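Local coordinates for appr-1-p processing domain protein (Thermus aquaticus Y51MC23, PDB 5M3E) that is a macro domain protein, a three-layered alpha-beta-alpha fold, and holds adenosine-5-diphosphoribose in a cleft at one end of its central sheet, at residues N18-P23 and A42-R47; L27-N32 and I84-T89; S120-P125 and W155-V160. All blocks are in the same frame, centred on the assembly; numbering follows the deposited sequence.

Contact 1: N18-P23 and A42-R47; sequences NLLEAP and ALQFKR. With APR (adenosine-5-diphosphoribose), chain B.
With CG set anti to the carbonyl carbon (chi1 -76°), Leu20 carries both methyls toward helix 40-48; Gln44, its own CG also opposite the carbonyl carbon and its chain extended beyond, sends its amide to the adenine of adenosine-5-diphosphoribose. This is the adenine end of the macro domain cleft, bordered by the loop after strand 11-15 at N1 and N6 and by the helix at N6 and N7. Within that loop Asn18 makes an Asx turn: its OD1 accepts from Leu20 N at 3.1 Å, the donor standing 63° out of the carbonyl plane. The same oxygen receives N6 of the ligand at 2.8 Å, and Leu19 N reaches N1 at 2.8 Å in a nearly straight bond (175°). From the helix, Gln44 OE1 takes N6 at 2.8 Å while its NE2 gives to N7 at 2.9 Å and also to Gly40 O. A primary amide suits this place because it offers acceptor and donor together. Away from the base the contact turns apolar. Leu20 CD2 lies over one face of the Phe45 ring, offset toward its rim. Leu27 of strand 26-31 packs against both Leu19 and Phe45, joining loop and helix to the sheet. In that buried corner Leu19 CD2 meets Phe45 CE1 at 3.8 Å, close to the plane of the ring.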
loop_
_atom_site.group_PDB
_atom_site.type_symbol
_atom_site.label_atom_id
_atom_site.label_comp_id
_atom_site.label_asym_id
_atom_site.label_seq_id
_atom_site.Cartn_x
_atom_site.Cartn_y
_atom_site.Cartn_z
ATOM N N ASN A 18 -3.428 3.049 -14.111
ATOM C CA ASN A 18 -4.151 3.405 -12.915
ATOM C C ASN A 18 -4.193 2.159 -12.040
ATOM O O ASN A 18 -4.733 1.134 -12.447
ATOM C CB ASN A 18 -5.557 3.907 -13.284
ATOM C CG ASN A 18 -6.521 3.877 -12.112
ATOM O OD1 ASN A 18 -6.123 3.984 -10.954
ATOM N ND2 ASN A 18 -7.796 3.736 -12.410
ATOM N N LEU A 19 -3.610 2.282 -10.839
ATOM C CA LEU A 19 -3.503 1.205 -9.853
ATOM C C LEU A 19 -4.840 0.541 -9.520
ATOM O O LEU A 19 -4.907 -0.672 -9.322
ATOM C CB LEU A 19 -2.897 1.776 -8.549
ATOM C CG LEU A 19 -2.930 0.935 -7.280
ATOM C CD1 LEU A 19 -2.022 -0.257 -7.457
ATOM C CD2 LEU A 19 -2.437 1.760 -6.113
ATOM N N LEU A 20 -5.887 1.349 -9.413
ATOM C CA LEU A 20 -7.180 0.905 -8.821
ATOM C C LEU A 20 -7.985 -0.064 -9.699
ATOM O O LEU A 20 -8.952 -0.672 -9.218
ATOM C CB LEU A 20 -8.071 2.122 -8.457
ATOM C CG LEU A 20 -7.686 2.889 -7.183
ATOM C CD1 LEU A 20 -6.603 3.937 -7.435
ATOM C CD2 LEU A 20 -8.926 3.542 -6.608
ATOM N N GLU A 21 -7.595 -0.162 -10.972
ATOM C CA GLU A 21 -8.154 -1.133 -11.914
ATOM C C GLU A 21 -7.199 -2.316 -12.193
ATOM O O GLU A 21 -7.398 -3.054 -13.147
ATOM C CB GLU A 21 -8.609 -0.396 -13.203
ATOM C CG GLU A 21 -9.978 0.306 -13.047
ATOM C CD GLU A 21 -10.312 1.347 -14.130
ATOM O OE1 GLU A 21 -9.378 2.026 -14.632
ATOM O OE2 GLU A 21 -11.526 1.513 -14.457
ATOM N N ALA A 22 -6.189 -2.517 -11.340
ATOM C CA ALA A 22 -5.300 -3.677 -11.450
ATOM C C ALA A 22 -6.055 -4.978 -11.174
ATOM O O ALA A 22 -6.757 -5.080 -10.171
ATOM C CB ALA A 22 -4.107 -3.569 -10.503
ATOM N N PRO A 23 -5.862 -6.000 -12.024
ATOM C CA PRO A 23 -6.626 -7.229 -11.850
ATOM C C PRO A 23 -6.055 -8.149 -10.753
ATOM O O PRO A 23 -5.673 -9.287 -11.054
ATOM C CB PRO A 23 -6.521 -7.882 -13.247
ATOM C CG PRO A 23 -5.201 -7.405 -13.784
ATOM C CD PRO A 23 -4.792 -6.173 -13.031
ATOM N N ALA A 42 -4.639 8.300 -1.890
ATOM C CA ALA A 42 -5.488 7.983 -0.776
ATOM C C ALA A 42 -6.867 8.581 -1.034
ATOM O O ALA A 42 -7.853 7.976 -0.664
ATOM C CB ALA A 42 -4.902 8.474 0.530
ATOM N N LEU A 43 -6.924 9.741 -1.688
ATOM C CA LEU A 43 -8.208 10.363 -2.045
ATOM C C LEU A 43 -9.005 9.483 -3.004
ATOM O O LEU A 43 -10.194 9.256 -2.783
ATOM C CB LEU A 43 -7.994 11.724 -2.662
ATOM C CG LEU A 43 -9.203 12.576 -3.093
ATOM C CD1 LEU A 43 -10.229 12.670 -1.965
ATOM C CD2 LEU A 43 -8.716 13.957 -3.499
ATOM N N GLN A 44 -8.319 8.936 -4.005
ATOM C CA GLN A 44 -8.931 8.013 -4.985
ATOM C C GLN A 44 -9.436 6.755 -4.317
ATOM O O GLN A 44 -10.538 6.308 -4.647
ATOM C CB GLN A 44 -7.955 7.630 -6.109
ATOM C CG GLN A 44 -7.440 8.807 -6.935
ATOM C CD GLN A 44 -6.164 8.480 -7.710
ATOM O OE1 GLN A 44 -6.207 7.678 -8.620
ATOM N NE2 GLN A 44 -5.034 9.125 -7.363
ATOM N N PHE A 45 -8.652 6.211 -3.375
ATOM C CA PHE A 45 -9.085 5.053 -2.574
ATOM C C PHE A 45 -10.304 5.340 -1.692
ATOM O O PHE A 45 -11.158 4.463 -1.525
ATOM C CB PHE A 45 -7.953 4.490 -1.700
ATOM C CG PHE A 45 -7.134 3.411 -2.368
ATOM C CD1 PHE A 45 -6.193 3.722 -3.316
ATOM C CD2 PHE A 45 -7.277 2.070 -2.004
ATOM C CE1 PHE A 45 -5.426 2.728 -3.926
ATOM C CE2 PHE A 45 -6.495 1.079 -2.593
ATOM C CZ PHE A 45 -5.575 1.410 -3.565
ATOM N N LYS A 46 -10.393 6.544 -1.142
ATOM C CA LYS A 46 -11.599 6.958 -0.400
ATOM C C LYS A 46 -12.862 6.936 -1.278
ATOM O O LYS A 46 -13.878 6.375 -0.873
ATOM C CB LYS A 46 -11.393 8.347 0.204
ATOM C CG LYS A 46 -12.561 8.948 0.967
ATOM C CD LYS A 46 -12.171 10.356 1.360
ATOM C CE LYS A 46 -13.042 10.934 2.460
ATOM N NZ LYS A 46 -14.453 11.099 2.076
ATOM N N ARG A 47 -12.769 7.528 -2.474
ATOM C CA ARG A 47 -13.874 7.530 -3.453
ATOM C C ARG A 47 -14.209 6.111 -3.916
ATOM O O ARG A 47 -15.371 5.704 -3.864
ATOM C CB ARG A 47 -13.567 8.378 -4.692
ATOM C CG ARG A 47 -13.168 9.816 -4.410
ATOM C CD ARG A 47 -13.649 10.787 -5.504
ATOM N NE ARG A 47 -12.688 11.871 -5.710
ATOM C CZ ARG A 47 -11.585 11.805 -6.476
ATOM N NH1 ARG A 47 -11.262 10.695 -7.167
ATOM N NH2 ARG A 47 -10.787 12.873 -6.561
HETATM N N1 APR B . -2.378 4.722 -10.081
HETATM C C2 APR B . -1.031 4.626 -9.995
HETATM N N3 APR B . -0.256 5.606 -9.490
HETATM C C4 APR B . -0.808 6.760 -9.043
HETATM C C5 APR B . -2.273 6.950 -9.096
HETATM C C6 APR B . -3.047 5.820 -9.662
HETATM N N6 APR B . -4.389 5.873 -9.767
HETATM N N7 APR B . -2.536 8.175 -8.584
HETATM C C8 APR B . -1.338 8.719 -8.225
HETATM N N9 APR B . -0.313 7.867 -8.515
HETATM C "C1'" APR B . 1.135 8.031 -8.273
HETATM C "C2'" APR B . 1.660 9.448 -8.412
HETATM O "O2'" APR B . 2.873 9.400 -9.162
HETATM C "C3'" APR B . 1.976 9.896 -7.012
HETATM O "O3'" APR B . 3.091 10.809 -6.976
HETATM O "O4'" APR B . 1.372 7.622 -6.920
HETATM C "C4'" APR B . 2.248 8.561 -6.306
HETATM C "C5'" APR B . 2.048 8.536 -4.795
HETATM O "O5'" APR B . 0.813 9.165 -4.421
HETATM P PA APR B . 0.716 9.958 -3.023
HETATM O O1A APR B . -0.743 9.961 -2.666
HETATM O O2A APR B . 1.483 11.245 -3.134
HETATM O O3A APR B . 1.450 8.938 -1.979
HETATM P PB APR B . 2.622 9.306 -0.921
HETATM O O1B APR B . 3.713 10.077 -1.614
HETATM O O2B APR B . 3.001 8.044 -0.143
HETATM O O5D APR B . 1.945 10.304 0.145
HETATM C C5D APR B . 1.143 9.895 1.261
HETATM O O4D APR B . -0.592 11.397 0.469
HETATM O O1D APR B . -1.973 9.790 -0.481
HETATM C C1D APR B . -1.880 10.790 0.539
HETATM O O2D APR B . -3.283 10.464 2.505
HETATM C C2D APR B . -2.017 10.147 1.916
HETATM O O3D APR B . -1.136 11.727 3.567
HETATM C C3D APR B . -0.814 10.624 2.710
HETATM C C4D APR B . 0.177 11.029 1.625
#

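Contact 2: L27-N32 and I84-T89; sequences LVNTVN and IFNFPT. With APR (adenosine-5-diphosphoribose), chain B.
Phe87 N gives its hydrogen to Asn29 O at 2.7 Å (160°), one of the shortest bonds between strands 26-31 and 83-88. Asn86 OD1 in turn accepts the side-chain amide of Asn29, ND2 to OD1 3.0 Å, nearly along its C=O direction. The two amide planes stand 70° apart, and Asn86 ND2 gives to Asn52 OD1 and Phe71 O, so both ends of this buried amide are satisfied. Asparagine fits here because it can accept from one strand and donate elsewhere without bringing charge into the core. The backbones form a parallel ladder in which the carbonyls of alternate residues, Leu27, Asn29 and Val31 on one strand and Phe85 and Phe87 on the other, accept N-H groups across the pair, ending with Thr89 N to Val31 O at 3.0 Å. On the side away from the asparagines, Val28 and Phe87 point the same way, so Val28 CG1, anti to its N (chi1 176°), packs alongside Phe87 CB at 3.7 Å. At the C-terminal ends, where parallel strands commonly present a ligand site, Thr89 OG1 donates to O2B of adenosine-5-diphosphoribose at 2.7 Å and Asn32 ND2 gives to O3D at 2.9 Å. Strand 26-31 continues the sheet to strand 120-123, and strand 83-88 to the antiparallel strand 71-74. Helix 40-48 covers the face of Asn29 and Ile84, while helix 99-115 covers that of Val28 and Phe85.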
loop_
_atom_site.group_PDB
_atom_site.type_symbol
_atom_site.label_atom_id
_atom_site.label_comp_id
_atom_site.label_asym_id
_atom_site.label_seq_id
_atom_site.Cartn_x
_atom_site.Cartn_y
_atom_site.Cartn_z
ATOM N N LEU A 27 -4.764 -4.620 -3.015
ATOM C CA LEU A 27 -4.317 -3.292 -3.459
ATOM C C LEU A 27 -3.626 -2.552 -2.322
ATOM O O LEU A 27 -4.107 -2.551 -1.211
ATOM C CB LEU A 27 -5.508 -2.455 -3.971
ATOM C CG LEU A 27 -6.106 -2.775 -5.344
ATOM C CD1 LEU A 27 -7.221 -1.777 -5.660
ATOM C CD2 LEU A 27 -5.050 -2.744 -6.437
ATOM N N VAL A 28 -2.505 -1.905 -2.622
ATOM C CA VAL A 28 -1.806 -1.113 -1.620
ATOM C C VAL A 28 -2.201 0.326 -1.740
ATOM O O VAL A 28 -2.055 0.940 -2.795
ATOM C CB VAL A 28 -0.274 -1.231 -1.715
ATOM C CG1 VAL A 28 0.415 -0.298 -0.712
ATOM C CG2 VAL A 28 0.160 -2.673 -1.473
ATOM N N ASN A 29 -2.693 0.844 -0.626
ATOM C CA ASN A 29 -2.998 2.261 -0.455
ATOM C C ASN A 29 -1.907 2.954 0.375
ATOM O O ASN A 29 -1.376 2.380 1.305
ATOM C CB ASN A 29 -4.387 2.422 0.200
ATOM C CG ASN A 29 -4.837 3.888 0.275
ATOM O OD1 ASN A 29 -4.307 4.744 -0.407
ATOM N ND2 ASN A 29 -5.789 4.172 1.138
ATOM N N THR A 30 -1.592 4.202 0.030
ATOM C CA THR A 30 -0.636 5.032 0.782
ATOM C C THR A 30 -1.408 5.932 1.743
ATOM O O THR A 30 -2.144 6.835 1.306
ATOM C CB THR A 30 0.165 5.951 -0.155
ATOM O OG1 THR A 30 -0.720 6.874 -0.819
ATOM C CG2 THR A 30 0.858 5.155 -1.191
ATOM N N VAL A 31 -1.206 5.726 3.043
ATOM C CA VAL A 31 -1.921 6.496 4.041
ATOM C C VAL A 31 -1.008 7.192 5.031
ATOM O O VAL A 31 0.165 6.856 5.157
ATOM C CB VAL A 31 -2.963 5.628 4.814
ATOM C CG1 VAL A 31 -3.968 5.035 3.852
ATOM C CG2 VAL A 31 -2.314 4.526 5.654
ATOM N N ASN A 32 -1.599 8.150 5.737
ATOM C CA ASN A 32 -1.008 8.738 6.926
ATOM C C ASN A 32 -1.658 8.153 8.193
ATOM O O ASN A 32 -2.592 7.357 8.119
ATOM C CB ASN A 32 -1.103 10.268 6.890
ATOM C CG ASN A 32 -2.532 10.764 6.890
ATOM O OD1 ASN A 32 -3.241 10.615 7.884
ATOM N ND2 ASN A 32 -2.979 11.323 5.737
ATOM N N ILE A 84 -7.631 -4.411 0.720
ATOM C CA ILE A 84 -6.904 -3.155 0.707
ATOM C C ILE A 84 -5.862 -3.201 1.822
ATOM O O ILE A 84 -6.194 -3.347 2.990
ATOM C CB ILE A 84 -7.801 -1.909 0.909
ATOM C CG1 ILE A 84 -9.002 -1.911 -0.053
ATOM C CG2 ILE A 84 -6.973 -0.622 0.781
ATOM C CD1 ILE A 84 -8.665 -2.056 -1.523
ATOM N N PHE A 85 -4.598 -3.070 1.432
ATOM C CA PHE A 85 -3.485 -2.931 2.345
ATOM C C PHE A 85 -3.157 -1.430 2.466
ATOM O O PHE A 85 -2.497 -0.840 1.593
ATOM C CB PHE A 85 -2.305 -3.723 1.801
ATOM C CG PHE A 85 -2.441 -5.232 1.953
ATOM C CD1 PHE A 85 -3.632 -5.861 2.401
ATOM C CD2 PHE A 85 -1.367 -6.043 1.627
ATOM C CE1 PHE A 85 -3.695 -7.242 2.538
ATOM C CE2 PHE A 85 -1.433 -7.434 1.755
ATOM C CZ PHE A 85 -2.594 -8.030 2.206
ATOM N N ASN A 86 -3.630 -0.821 3.550
ATOM C CA ASN A 86 -3.336 0.532 3.830
ATOM C C ASN A 86 -1.946 0.662 4.457
ATOM O O ASN A 86 -1.747 0.364 5.625
ATOM C CB ASN A 86 -4.446 1.144 4.698
ATOM C CG ASN A 86 -5.804 1.109 4.003
ATOM O OD1 ASN A 86 -6.086 1.918 3.119
ATOM N ND2 ASN A 86 -6.644 0.152 4.390
ATOM N N PHE A 87 -1.002 1.134 3.643
ATOM C CA PHE A 87 0.428 1.238 3.947
ATOM C C PHE A 87 0.749 2.658 4.468
ATOM O O PHE A 87 0.610 3.642 3.746
ATOM C CB PHE A 87 1.195 0.959 2.648
ATOM C CG PHE A 87 2.676 0.720 2.811
ATOM C CD1 PHE A 87 3.538 1.698 3.359
ATOM C CD2 PHE A 87 3.251 -0.496 2.358
ATOM C CE1 PHE A 87 4.908 1.462 3.454
ATOM C CE2 PHE A 87 4.615 -0.717 2.447
ATOM C CZ PHE A 87 5.447 0.264 2.991
ATOM N N PRO A 88 1.185 2.765 5.727
ATOM C CA PRO A 88 1.597 4.072 6.219
ATOM C C PRO A 88 2.921 4.536 5.648
ATOM O O PRO A 88 3.990 3.984 5.984
ATOM C CB PRO A 88 1.696 3.851 7.744
ATOM C CG PRO A 88 0.693 2.773 7.982
ATOM C CD PRO A 88 0.986 1.836 6.850
ATOM N N THR A 89 2.824 5.518 4.760
ATOM C CA THR A 89 3.975 6.253 4.254
ATOM C C THR A 89 4.171 7.632 4.898
ATOM O O THR A 89 5.144 8.316 4.588
ATOM C CB THR A 89 3.882 6.437 2.748
ATOM O OG1 THR A 89 2.874 7.382 2.468
ATOM C CG2 THR A 89 3.541 5.107 2.074
HETATM N N1 APR B . -2.378 4.722 -10.081
HETATM C C2 APR B . -1.031 4.626 -9.995
HETATM N N3 APR B . -0.256 5.606 -9.490
HETATM C C4 APR B . -0.808 6.760 -9.043
HETATM C C5 APR B . -2.273 6.950 -9.096
HETATM C C6 APR B . -3.047 5.820 -9.662
HETATM N N6 APR B . -4.389 5.873 -9.767
HETATM N N7 APR B . -2.536 8.175 -8.584
HETATM C C8 APR B . -1.338 8.719 -8.225
HETATM N N9 APR B . -0.313 7.867 -8.515
HETATM C "C1'" APR B . 1.135 8.031 -8.273
HETATM C "C2'" APR B . 1.660 9.448 -8.412
HETATM O "O2'" APR B . 2.873 9.400 -9.162
HETATM C "C3'" APR B . 1.976 9.896 -7.012
HETATM O "O3'" APR B . 3.091 10.809 -6.976
HETATM O "O4'" APR B . 1.372 7.622 -6.920
HETATM C "C4'" APR B . 2.248 8.561 -6.306
HETATM C "C5'" APR B . 2.048 8.536 -4.795
HETATM O "O5'" APR B . 0.813 9.165 -4.421
HETATM P PA APR B . 0.716 9.958 -3.023
HETATM O O1A APR B . -0.743 9.961 -2.666
HETATM O O2A APR B . 1.483 11.245 -3.134
HETATM O O3A APR B . 1.450 8.938 -1.979
HETATM P PB APR B . 2.622 9.306 -0.921
HETATM O O1B APR B . 3.713 10.077 -1.614
HETATM O O2B APR B . 3.001 8.044 -0.143
HETATM O O5D APR B . 1.945 10.304 0.145
HETATM C C5D APR B . 1.143 9.895 1.261
HETATM O O4D APR B . -0.592 11.397 0.469
HETATM O O1D APR B . -1.973 9.790 -0.481
HETATM C C1D APR B . -1.880 10.790 0.539
HETATM O O2D APR B . -3.283 10.464 2.505
HETATM C C2D APR B . -2.017 10.147 1.916
HETATM O O3D APR B . -1.136 11.727 3.567
HETATM C C3D APR B . -0.814 10.624 2.710
HETATM C C4D APR B . 0.177 11.029 1.625
#

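Contact 3: S120-P125 and W155-V160; sequences SIALPP and WVYEPV. With APR (adenosine-5-diphosphoribose), chain B.
Trp155 is fixed to strand 120-123 through both its backbone N-H and its C=O: its N gives to Ile121 O at 2.9 Å, in the carbonyl plane and nearly straight (173°), and its O takes Leu123 N at 2.8 Å. The third backbone bond runs from Tyr157 N to Leu123 O at 2.9 Å. Two CA-H...O contacts lie between these rungs, from Ala122 CA to Trp155 O and from Val156 CA to Leu123 O, as expected where parallel strands lie close together. Ala122 suits its narrow place: its single methyl meets Trp155 CB at 3.9 Å and also comes to the edge of the Tyr157 ring, while Leu19, from the loop between strands 11-15 and 26-31, also packs on it.

The two strands belong to a beta-alpha-beta crossover, with helix 135-146 linking strand 120-123 to strand 153-157 in the central sheet of the macro domain. Leu123 and Val156 face that helix. Val156 has CG2 opposite its carbonyl carbon and CG1 opposite its N (chi1 -178°), and CG2 meets Leu123 CD1 at 4.0 Å; Leu146 of the helix packs on Leu123 and Ile142 on Val156, so two aliphatic side chains fit here. Tyr157 lies on the other side of the sheet with Ala122, and Ala22 CB packs at its hydroxyl end.

Past the strand ends come prolines, which lack a backbone N-H to extend the ladder but offer compact apolar rings. Those of Pro125 and Pro159 lie alongside each other, running opposite ways, Pro125 CG to Pro159 CD 3.6 Å, with Trp135 against both. They border adenosine-5-diphosphoribose by van der Waals contact alone: Pro125 CD approaches O4' and Pro159 CB approaches O2', each at 3.5 Å, and Tyr157 CB lies against C2 of the adenine.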
loop_
_atom_site.group_PDB
_atom_site.type_symbol
_atom_site.label_atom_id
_atom_site.label_comp_id
_atom_site.label_asym_id
_atom_site.label_seq_id
_atom_site.Cartn_x
_atom_site.Cartn_y
_atom_site.Cartn_z
ATOM N N SER A 120 -1.634 -12.203 -5.724
ATOM C CA SER A 120 -1.329 -11.073 -6.588
ATOM C C SER A 120 -1.628 -9.754 -5.844
ATOM O O SER A 120 -2.574 -9.661 -5.053
ATOM C CB SER A 120 -2.112 -11.165 -7.913
ATOM O OG SER A 120 -3.521 -11.213 -7.708
ATOM N N ILE A 121 -0.801 -8.746 -6.105
ATOM C CA ILE A 121 -0.875 -7.487 -5.381
ATOM C C ILE A 121 -0.337 -6.373 -6.284
ATOM O O ILE A 121 0.497 -6.609 -7.122
ATOM C CB ILE A 121 -0.152 -7.600 -3.994
ATOM C CG1 ILE A 121 -0.083 -6.249 -3.273
ATOM C CG2 ILE A 121 1.253 -8.150 -4.131
ATOM C CD1 ILE A 121 0.056 -6.375 -1.765
ATOM N N ALA A 122 -0.864 -5.172 -6.124
ATOM C CA ALA A 122 -0.402 -4.024 -6.870
ATOM C C ALA A 122 -0.122 -2.867 -5.923
ATOM O O ALA A 122 -0.870 -2.660 -4.952
ATOM C CB ALA A 122 -1.432 -3.626 -7.908
ATOM N N LEU A 123 0.959 -2.138 -6.201
ATOM C CA LEU A 123 1.374 -0.967 -5.411
ATOM C C LEU A 123 1.621 0.262 -6.299
ATOM O O LEU A 123 1.927 0.115 -7.476
ATOM C CB LEU A 123 2.715 -1.157 -4.705
ATOM C CG LEU A 123 3.270 -2.408 -4.050
ATOM C CD1 LEU A 123 3.415 -3.550 -5.058
ATOM C CD2 LEU A 123 4.605 -2.030 -3.411
ATOM N N PRO A 124 1.537 1.467 -5.694
ATOM C CA PRO A 124 2.010 2.700 -6.278
ATOM C C PRO A 124 3.454 3.004 -5.810
ATOM O O PRO A 124 4.020 2.179 -5.069
ATOM C CB PRO A 124 1.041 3.720 -5.714
ATOM C CG PRO A 124 0.791 3.218 -4.325
ATOM C CD PRO A 124 0.882 1.720 -4.394
ATOM N N PRO A 125 4.032 4.175 -6.236
ATOM C CA PRO A 125 5.313 4.663 -5.728
ATOM C C PRO A 125 5.184 5.228 -4.316
ATOM O O PRO A 125 4.873 6.420 -4.121
ATOM C CB PRO A 125 5.731 5.748 -6.764
ATOM C CG PRO A 125 4.941 5.426 -7.989
ATOM C CD PRO A 125 3.619 4.988 -7.401
ATOM N N TRP A 155 2.537 -6.145 -9.105
ATOM C CA TRP A 155 2.420 -5.051 -10.081
ATOM C C TRP A 155 2.784 -3.742 -9.398
ATOM O O TRP A 155 2.225 -3.389 -8.348
ATOM C CB TRP A 155 1.006 -4.948 -10.641
ATOM C CG TRP A 155 0.542 -6.165 -11.353
ATOM C CD1 TRP A 155 -0.208 -7.165 -10.837
ATOM C CD2 TRP A 155 0.792 -6.508 -12.719
ATOM N NE1 TRP A 155 -0.447 -8.124 -11.787
ATOM C CE2 TRP A 155 0.159 -7.749 -12.956
ATOM C CE3 TRP A 155 1.505 -5.896 -13.764
ATOM C CZ2 TRP A 155 0.210 -8.397 -14.206
ATOM C CZ3 TRP A 155 1.565 -6.541 -15.011
ATOM C CH2 TRP A 155 0.916 -7.778 -15.218
ATOM N N VAL A 156 3.724 -3.021 -9.994
ATOM C CA VAL A 156 4.230 -1.809 -9.390
ATOM C C VAL A 156 4.003 -0.723 -10.424
ATOM O O VAL A 156 4.485 -0.824 -11.562
ATOM C CB VAL A 156 5.733 -1.922 -8.982
ATOM C CG1 VAL A 156 6.208 -0.637 -8.306
ATOM C CG2 VAL A 156 5.995 -3.116 -8.066
ATOM N N TYR A 157 3.291 0.317 -10.024
ATOM C CA TYR A 157 2.929 1.393 -10.935
ATOM C C TYR A 157 3.957 2.496 -10.845
ATOM O O TYR A 157 3.913 3.280 -9.907
ATOM C CB TYR A 157 1.508 1.900 -10.650
ATOM C CG TYR A 157 0.482 0.937 -11.175
ATOM C CD1 TYR A 157 0.256 -0.274 -10.528
ATOM C CD2 TYR A 157 -0.215 1.195 -12.363
ATOM C CE1 TYR A 157 -0.650 -1.188 -11.025
ATOM C CE2 TYR A 157 -1.128 0.285 -12.868
ATOM C CZ TYR A 157 -1.342 -0.906 -12.192
ATOM O OH TYR A 157 -2.242 -1.838 -12.660
ATOM N N GLU A 158 4.914 2.508 -11.785
ATOM C CA GLU A 158 5.942 3.575 -11.851
ATOM C C GLU A 158 5.279 4.924 -12.164
ATOM O O GLU A 158 4.295 4.976 -12.908
ATOM C CB GLU A 158 7.040 3.286 -12.907
ATOM C CG GLU A 158 7.919 2.066 -12.644
ATOM C CD GLU A 158 9.279 2.096 -13.357
ATOM O OE1 GLU A 158 9.487 1.301 -14.299
ATOM O OE2 GLU A 158 10.164 2.899 -12.970
ATOM N N PRO A 159 5.820 6.036 -11.607
ATOM C CA PRO A 159 5.215 7.339 -11.911
ATOM C C PRO A 159 5.648 7.920 -13.285
ATOM O O PRO A 159 6.298 7.225 -14.082
ATOM C CB PRO A 159 5.728 8.211 -10.761
ATOM C CG PRO A 159 7.058 7.650 -10.430
ATOM C CD PRO A 159 7.037 6.192 -10.786
ATOM N N VAL A 160 5.244 9.165 -13.565
ATOM C CA VAL A 160 5.947 10.038 -14.545
ATOM C C VAL A 160 5.614 11.527 -14.339
ATOM O O VAL A 160 4.875 11.899 -13.419
ATOM C CB VAL A 160 5.710 9.638 -16.033
ATOM C CG1 VAL A 160 4.290 9.975 -16.490
ATOM C CG2 VAL A 160 6.751 10.295 -16.940
HETATM N N1 APR B . -2.378 4.722 -10.081
HETATM C C2 APR B . -1.031 4.626 -9.995
HETATM N N3 APR B . -0.256 5.606 -9.490
HETATM C C4 APR B . -0.808 6.760 -9.043
HETATM C C5 APR B . -2.273 6.950 -9.096
HETATM C C6 APR B . -3.047 5.820 -9.662
HETATM N N6 APR B . -4.389 5.873 -9.767
HETATM N N7 APR B . -2.536 8.175 -8.584
HETATM C C8 APR B . -1.338 8.719 -8.225
HETATM N N9 APR B . -0.313 7.867 -8.515
HETATM C "C1'" APR B . 1.135 8.031 -8.273
HETATM C "C2'" APR B . 1.660 9.448 -8.412
HETATM O "O2'" APR B . 2.873 9.400 -9.162
HETATM C "C3'" APR B . 1.976 9.896 -7.012
HETATM O "O3'" APR B . 3.091 10.809 -6.976
HETATM O "O4'" APR B . 1.372 7.622 -6.920
HETATM C "C4'" APR B . 2.248 8.561 -6.306
HETATM C "C5'" APR B . 2.048 8.536 -4.795
HETATM O "O5'" APR B . 0.813 9.165 -4.421
HETATM P PA APR B . 0.716 9.958 -3.023
HETATM O O1A APR B . -0.743 9.961 -2.666
HETATM O O2A APR B . 1.483 11.245 -3.134
HETATM O O3A APR B . 1.450 8.938 -1.979
HETATM P PB APR B . 2.622 9.306 -0.921
HETATM O O1B APR B . 3.713 10.077 -1.614
HETATM O O2B APR B . 3.001 8.044 -0.143
HETATM O O5D APR B . 1.945 10.304 0.145
HETATM C C5D APR B . 1.143 9.895 1.261
HETATM O O4D APR B . -0.592 11.397 0.469
HETATM O O1D APR B . -1.973 9.790 -0.481
HETATM C C1D APR B . -1.880 10.790 0.539
HETATM O O2D APR B . -3.283 10.464 2.505
HETATM C C2D APR B . -2.017 10.147 1.916
HETATM O O3D APR B . -1.136 11.727 3.567
HETATM C C3D APR B . -0.814 10.624 2.710
HETATM C C4D APR B . 0.177 11.029 1.625
#

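Overall arrangement
Contact 2 is the deepest, its centre about 3 Å from the centre of the chain; contact 3 is also buried, about 9 Å out, and contact 1, about 11 Å out, is partly buried. Contacts 2 and 3 are parallel strand pairs in one sheet, joined where strands 26-31 and 120-123 run side by side. Contact 1 instead packs a loop and helix 40-48 over that sheet: Phe45 lies on Asn29, and Leu19 and Ala22 on Ala122. All three touch adenosine-5-diphosphoribose in different ways. Contact 1 grips the adenine with polar groups, contact 2 holds a phosphate oxygen and the distal ribose, and contact 3 adds apolar walls of proline and tyrosine.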